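Local coordinates for succinoglycan biosynthesis protein (Bacillus cereus ATCC 14579, PDB 2QGM) that is of uncharacterised function but belongs to the erythromycin esterase family and may take part in succinoglycan biosynthesis, at residues Y99-E103 and W151-Y155. Residues are numbered along the deposited sequence; the frame is centred on the assembly and turned at random.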
ATOM      1  N   TYR A  99       0.015  -6.732 -15.112  1.00 14.55           N
ATOM      2  CA  TYR A  99      -0.944  -6.333 -16.136  1.00 14.58           C
ATOM      3  C   TYR A  99      -0.997  -4.808 -16.270  1.00 15.30           C
ATOM      4  O   TYR A  99      -0.956  -4.271 -17.377  1.00 15.46           O
ATOM      5  CB  TYR A  99      -2.336  -6.873 -15.796  1.00 16.54           C
ATOM      6  CG  TYR A  99      -3.394  -6.462 -16.791  1.00 17.67           C
ATOM      7  CD1 TYR A  99      -3.442  -7.025 -18.063  1.00 19.67           C
ATOM      8  CD2 TYR A  99      -4.337  -5.488 -16.464  1.00 18.24           C
ATOM      9  CE1 TYR A  99      -4.412  -6.626 -18.986  1.00 21.26           C
ATOM     10  CE2 TYR A  99      -5.301  -5.083 -17.377  1.00 20.22           C
ATOM     11  CZ  TYR A  99      -5.333  -5.652 -18.635  1.00 20.44           C
ATOM     12  OH  TYR A  99      -6.270  -5.229 -19.554  1.00 21.63           O
ATOM     13  N   LEU A 100      -1.081  -4.106 -15.141  1.00 14.44           N
ATOM     14  CA  LEU A 100      -1.128  -2.641 -15.167  1.00 14.59           C
ATOM     15  C   LEU A 100       0.115  -2.042 -15.819  1.00 13.36           C
ATOM     16  O   LEU A 100       0.030  -1.078 -16.579  1.00 12.43           O
ATOM     17  CB  LEU A 100      -1.257  -2.081 -13.745  1.00 14.26           C
ATOM     18  CG  LEU A 100      -2.580  -2.325 -13.017  1.00 19.05           C
ATOM     19  CD1 LEU A 100      -2.544  -1.618 -11.679  1.00 19.56           C
ATOM     20  CD2 LEU A 100      -3.749  -1.827 -13.851  1.00 19.15           C
ATOM     21  N   VAL A 101       1.278  -2.614 -15.530  1.00 15.63           N
ATOM     22  CA  VAL A 101       2.518  -2.096 -16.097  1.00 15.47           C
ATOM     23  C   VAL A 101       2.640  -2.375 -17.596  1.00 17.28           C
ATOM     24  O   VAL A 101       2.885  -1.462 -18.387  1.00 16.50           O
ATOM     25  CB  VAL A 101       3.761  -2.686 -15.368  1.00 14.70           C
ATOM     26  CG1 VAL A 101       5.035  -2.294 -16.092  1.00 14.01           C
ATOM     27  CG2 VAL A 101       3.829  -2.165 -13.949  1.00 14.00           C
ATOM     28  N   THR A 102       2.434  -3.630 -17.976  1.00 16.20           N
ATOM     29  CA  THR A 102       2.564  -4.047 -19.363  1.00 18.69           C
ATOM     30  C   THR A 102       1.426  -3.686 -20.318  1.00 19.52           C
ATOM     31  O   THR A 102       1.669  -3.484 -21.511  1.00 20.08           O
ATOM     32  CB  THR A 102       2.779  -5.566 -19.456  1.00 20.00           C
ATOM     33  OG1 THR A 102       1.630  -6.236 -18.930  1.00 19.72           O
ATOM     34  CG2 THR A 102       4.006  -5.988 -18.670  1.00 21.74           C
ATOM     35  N   GLU A 103       0.196  -3.610 -19.819  1.00 18.50           N
ATOM     36  CA  GLU A 103      -0.957  -3.311 -20.677  1.00 19.65           C
ATOM     37  C   GLU A 103      -1.640  -1.954 -20.461  1.00 20.36           C
ATOM     38  O   GLU A 103      -2.381  -1.488 -21.332  1.00 20.96           O
ATOM     39  CB  GLU A 103      -2.015  -4.418 -20.522  1.00 22.39           C
ATOM     40  CG  GLU A 103      -1.561  -5.820 -20.934  1.00 23.45           C
ATOM     41  CD  GLU A 103      -1.094  -5.891 -22.381  1.00 25.48           C
ATOM     42  OE1 GLU A 103      -1.692  -5.208 -23.234  1.00 26.92           O
ATOM     43  OE2 GLU A 103      -0.138  -6.637 -22.666  1.00 27.50           O
ATOM     44  N   TRP A 151      10.742  -9.544 -10.925  1.00 17.31           N
ATOM     45  CA  TRP A 151      10.151  -9.249 -12.224  1.00 17.04           C
ATOM     46  C   TRP A 151      10.342  -7.771 -12.561  1.00 16.49           C
ATOM     47  O   TRP A 151      10.637  -7.405 -13.699  1.00 15.98           O
ATOM     48  CB  TRP A 151       8.654  -9.563 -12.238  1.00 17.42           C
ATOM     49  CG  TRP A 151       7.995  -8.984 -13.445  1.00 18.61           C
ATOM     50  CD1 TRP A 151       8.112  -9.425 -14.726  1.00 18.93           C
ATOM     51  CD2 TRP A 151       7.232  -7.769 -13.505  1.00 18.52           C
ATOM     52  NE1 TRP A 151       7.481  -8.558 -15.587  1.00 19.69           N
ATOM     53  CE2 TRP A 151       6.933  -7.533 -14.863  1.00 19.00           C
ATOM     54  CE3 TRP A 151       6.779  -6.856 -12.544  1.00 19.89           C
ATOM     55  CZ2 TRP A 151       6.203  -6.418 -15.286  1.00 17.23           C
ATOM     56  CZ3 TRP A 151       6.051  -5.745 -12.968  1.00 19.23           C
ATOM     57  CH2 TRP A 151       5.773  -5.540 -14.327  1.00 21.21           C
HETATM   58  N   MSE A 152      10.159  -6.911 -11.567  1.00 14.44           N
HETATM   59  CA  MSE A 152      10.321  -5.474 -11.779  1.00 12.74           C
HETATM   60  C   MSE A 152      11.743  -5.174 -12.267  1.00 12.11           C
HETATM   61  O   MSE A 152      11.948  -4.362 -13.176  1.00 12.64           O
HETATM   62  CB  MSE A 152      10.036  -4.712 -10.480  1.00 15.09           C
HETATM   63  CG  MSE A 152       8.593  -4.822 -10.010  1.00 11.21           C
HETATM   64 SE   MSE A 152       8.243  -3.751  -8.452  1.00 23.59          SE
HETATM   65  CE  MSE A 152       6.304  -3.809  -8.529  1.00 15.85           C
ATOM     66  N   LYS A 153      12.725  -5.842 -11.664  1.00 12.41           N
ATOM     67  CA  LYS A 153      14.119  -5.661 -12.057  1.00 15.79           C
ATOM     68  C   LYS A 153      14.266  -6.136 -13.513  1.00 15.67           C
ATOM     69  O   LYS A 153      14.899  -5.465 -14.329  1.00 14.78           O
ATOM     70  CB  LYS A 153      15.035  -6.479 -11.141  1.00 16.10           C
ATOM     71  CG  LYS A 153      16.515  -6.296 -11.423  1.00 20.28           C
ATOM     72  CD  LYS A 153      17.376  -7.286 -10.641  1.00 23.55           C
ATOM     73  CE  LYS A 153      17.210  -8.705 -11.162  1.00 25.08           C
ATOM     74  NZ  LYS A 153      18.052  -9.684 -10.408  1.00 27.31           N
ATOM     75  N   ASP A 154      13.662  -7.279 -13.838  1.00 15.15           N
ATOM     76  CA  ASP A 154      13.735  -7.812 -15.205  1.00 16.89           C
ATOM     77  C   ASP A 154      13.105  -6.842 -16.204  1.00 16.79           C
ATOM     78  O   ASP A 154      13.671  -6.592 -17.264  1.00 16.61           O
ATOM     79  CB  ASP A 154      13.021  -9.165 -15.330  1.00 19.18           C
ATOM     80  CG  ASP A 154      13.699 -10.270 -14.541  1.00 20.10           C
ATOM     81  OD1 ASP A 154      14.906 -10.149 -14.236  1.00 20.52           O
ATOM     82  OD2 ASP A 154      13.016 -11.274 -14.237  1.00 22.20           O
ATOM     83  N   TYR A 155      11.935  -6.307 -15.861  1.00 16.08           N
ATOM     84  CA  TYR A 155      11.240  -5.368 -16.740  1.00 16.66           C
ATOM     85  C   TYR A 155      12.149  -4.164 -17.012  1.00 15.89           C
ATOM     86  O   TYR A 155      12.336  -3.761 -18.160  1.00 15.63           O
ATOM     87  CB  TYR A 155       9.915  -4.907 -16.102  1.00 14.91           C
ATOM     88  CG  TYR A 155       9.094  -3.967 -16.980  1.00 13.53           C
ATOM     89  CD1 TYR A 155       8.192  -4.459 -17.929  1.00 16.38           C
ATOM     90  CD2 TYR A 155       9.267  -2.584 -16.903  1.00 15.04           C
ATOM     91  CE1 TYR A 155       7.495  -3.590 -18.783  1.00 14.67           C
ATOM     92  CE2 TYR A 155       8.572  -1.710 -17.750  1.00 16.33           C
ATOM     93  CZ  TYR A 155       7.691  -2.220 -18.685  1.00 16.05           C
ATOM     94  OH  TYR A 155       7.019  -1.357 -19.522  1.00 18.03           O
TER
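Two large aromatic side chains bridge the wide gap between helix 87-104 and helix 143-157, whose segments 99-103 and 151-155 run nearly parallel, at 10°, with axes 12.4 Å apart. At the nearest backbone pair, Thr102 and Tyr155, the CA atoms are still 9.2 Å from each other, so the contact is made by side chains. Trp151 and Tyr155, one helical turn apart and joined by the hydrogen bond from Tyr155 N to Trp151 O (2.8 Å), both adopt the t rotamer for chi1 and point their CA-to-CB bonds toward the other helix. Between them they receive Val101, which is buried. The indole approaches edge-on: Val101 CB lies 3.6 Å from Trp151 CH2, near the plane of the ring. Tyr155 instead offers a face. Val101, also t, places CG1 3.9 Å from the centroid of the phenol ring and 17° off its normal, a CH-pi contact. Beside it, Thr102 adds a methyl group to the same apolar patch, its CG2 lying 4.1 Å from Trp151 CZ2 and 4.2 Å from Tyr155 CE1. The p rotamer of Thr102 allows this division, since OG1 is hydrogen-bonded to Lys98 O on its own helix while CG2 packs against the aromatics. Leu100 and Val101 also touch Met302 of strand 301-304, which places helix 87-104 on the mixed sheet. Strands 108-111 and 166-171, which follow the two helices, are parallel neighbours in that sheet; such side-by-side packing of near-parallel helices over parallel strands is characteristic of a layered alpha/beta fold.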